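Local coordinates for uncharacterized protein (Magnetospirillum magneticum AMB-1, PDB 5MU5) that probably glycosylates flagellin, as a Maf-type glycosyltransferase involved in the formation of bacterial flagella, at residues V551-E556 against V589-V594. Sequence-based numbering, arbitrary orientation.
Sequences VTLLGE and VAQFFV
Leu553 of helix 546-564 packs on Ala590, Gln591 and Val594 of helix 589-609, and Leu554 on Val594, a worked example of how neighbouring side chains on one helix grip another across a steep crossing. Both helices belong to the Maf helical bundle domain; their local axes cross at -62° and approach to 9.6 Å. Leu553 does most of the work. Its chi1 of -177° sets CG anti to the backbone N, and from there CD2 lies between residues one turn apart: the methyl is 3.9 Å from Ala590 CB and 3.5 Å from Val594 CG2. The CG of Gln591 also touches this methyl, while its OE1 is hydrogen-bonded to Thr588 N just before the helix and its NE2 to Met578 O of helix 568-579. Leu554 differs, with CG anti to the carbonyl carbon (chi1 -72°), beside the backbone N. Its CD2 meets Val594 CG1 at 3.7 Å; it also packs on Ile633 and Thr637 of helix 618-646, tying three helices together. Val594 therefore splits its two methyls between the two leucines, and an alanine here would probably open a gap beside both and leave their ends freer to turn. Leu553 CD2 also rests 3.7 Å from Ala590 O, the oxygen that accepts the backbone hydrogen bond from Val594 N.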
loop_
_atom_site.group_PDB
_atom_site.type_symbol
_atom_site.label_atom_id
_atom_site.label_comp_id
_atom_site.label_asym_id
_atom_site.label_seq_id
_atom_site.Cartn_x
_atom_site.Cartn_y
_atom_site.Cartn_z
ATOM N N VAL A 551 19.230 10.904 -11.189
ATOM C CA VAL A 551 20.289 10.314 -11.979
ATOM C C VAL A 551 21.405 9.728 -11.095
ATOM O O VAL A 551 21.990 8.692 -11.417
ATOM C CB VAL A 551 20.816 11.355 -12.959
ATOM C CG1 VAL A 551 22.094 10.872 -13.631
ATOM C CG2 VAL A 551 19.727 11.658 -13.985
ATOM N N THR A 552 21.681 10.396 -9.982
ATOM C CA THR A 552 22.616 9.905 -8.969
ATOM C C THR A 552 22.124 8.581 -8.365
ATOM O O THR A 552 22.882 7.611 -8.236
ATOM C CB THR A 552 22.790 10.980 -7.867
ATOM O OG1 THR A 552 23.451 12.120 -8.432
ATOM C CG2 THR A 552 23.605 10.461 -6.683
ATOM N N LEU A 553 20.850 8.543 -7.995
ATOM C CA LEU A 553 20.254 7.323 -7.451
ATOM C C LEU A 553 20.317 6.166 -8.465
ATOM O O LEU A 553 20.647 5.028 -8.125
ATOM C CB LEU A 553 18.798 7.577 -7.014
ATOM C CG LEU A 553 18.069 6.391 -6.364
ATOM C CD1 LEU A 553 18.868 5.772 -5.215
ATOM C CD2 LEU A 553 16.684 6.788 -5.888
ATOM N N LEU A 554 19.982 6.469 -9.708
ATOM C CA LEU A 554 19.995 5.474 -10.760
ATOM C C LEU A 554 21.400 4.930 -10.937
ATOM O O LEU A 554 21.582 3.728 -11.094
ATOM C CB LEU A 554 19.507 6.088 -12.066
ATOM C CG LEU A 554 18.009 6.384 -12.128
ATOM C CD1 LEU A 554 17.682 7.124 -13.419
ATOM C CD2 LEU A 554 17.208 5.094 -12.029
ATOM N N GLY A 555 22.385 5.825 -10.909
ATOM C CA GLY A 555 23.770 5.425 -11.028
ATOM C C GLY A 555 24.152 4.451 -9.931
ATOM O O GLY A 555 24.857 3.472 -10.183
ATOM N N GLU A 556 23.677 4.708 -8.711
ATOM C CA GLU A 556 24.000 3.849 -7.561
ATOM C C GLU A 556 23.360 2.455 -7.688
ATOM O O GLU A 556 23.960 1.461 -7.279
ATOM C CB GLU A 556 23.626 4.541 -6.231
ATOM C CG GLU A 556 24.536 5.725 -5.887
ATOM C CD GLU A 556 24.035 6.598 -4.729
ATOM O OE1 GLU A 556 22.878 6.421 -4.277
ATOM O OE2 GLU A 556 24.803 7.487 -4.266
ATOM N N VAL A 589 12.154 12.437 -3.189
ATOM C CA VAL A 589 11.591 12.553 -4.523
ATOM C C VAL A 589 12.252 11.553 -5.483
ATOM O O VAL A 589 11.572 10.852 -6.236
ATOM C CB VAL A 589 11.744 13.999 -5.025
ATOM C CG1 VAL A 589 11.461 14.126 -6.507
ATOM C CG2 VAL A 589 10.830 14.911 -4.220
ATOM N N ALA A 590 13.578 11.479 -5.456
ATOM C CA ALA A 590 14.307 10.531 -6.301
ATOM C C ALA A 590 13.815 9.102 -6.098
ATOM O O ALA A 590 13.581 8.371 -7.050
ATOM C CB ALA A 590 15.798 10.614 -6.023
ATOM N N GLN A 591 13.621 8.720 -4.849
ATOM C CA GLN A 591 13.145 7.381 -4.558
ATOM C C GLN A 591 11.736 7.129 -5.066
ATOM O O GLN A 591 11.434 6.047 -5.551
ATOM C CB GLN A 591 13.205 7.125 -3.066
ATOM C CG GLN A 591 14.600 6.851 -2.593
ATOM C CD GLN A 591 14.679 6.807 -1.090
ATOM O OE1 GLN A 591 13.995 7.566 -0.401
ATOM N NE2 GLN A 591 15.527 5.918 -0.567
ATOM N N PHE A 592 10.859 8.107 -4.904
ATOM C CA PHE A 592 9.519 7.973 -5.438
ATOM C C PHE A 592 9.548 7.838 -6.937
ATOM O O PHE A 592 8.765 7.091 -7.499
ATOM C CB PHE A 592 8.642 9.168 -5.099
ATOM C CG PHE A 592 7.980 9.069 -3.775
ATOM C CD1 PHE A 592 7.055 8.079 -3.540
ATOM C CD2 PHE A 592 8.258 9.989 -2.775
ATOM C CE1 PHE A 592 6.423 7.986 -2.321
ATOM C CE2 PHE A 592 7.635 9.913 -1.555
ATOM C CZ PHE A 592 6.715 8.910 -1.327
ATOM N N PHE A 593 10.426 8.572 -7.590
ATOM C CA PHE A 593 10.492 8.515 -9.054
ATOM C C PHE A 593 10.841 7.160 -9.633
ATOM O O PHE A 593 10.224 6.740 -10.595
ATOM C CB PHE A 593 11.443 9.569 -9.608
ATOM C CG PHE A 593 10.746 10.771 -10.129
ATOM C CD1 PHE A 593 10.163 11.670 -9.270
ATOM C CD2 PHE A 593 10.664 10.998 -11.498
ATOM C CE1 PHE A 593 9.502 12.778 -9.760
ATOM C CE2 PHE A 593 9.990 12.097 -11.991
ATOM C CZ PHE A 593 9.418 12.992 -11.119
ATOM N N VAL A 594 11.794 6.466 -9.027
ATOM C CA VAL A 594 12.358 5.269 -9.634
ATOM C C VAL A 594 12.103 3.931 -8.949
ATOM O O VAL A 594 12.196 2.893 -9.610
ATOM C CB VAL A 594 13.881 5.430 -9.804
ATOM C CG1 VAL A 594 14.179 6.660 -10.646
ATOM C CG2 VAL A 594 14.610 5.500 -8.462
#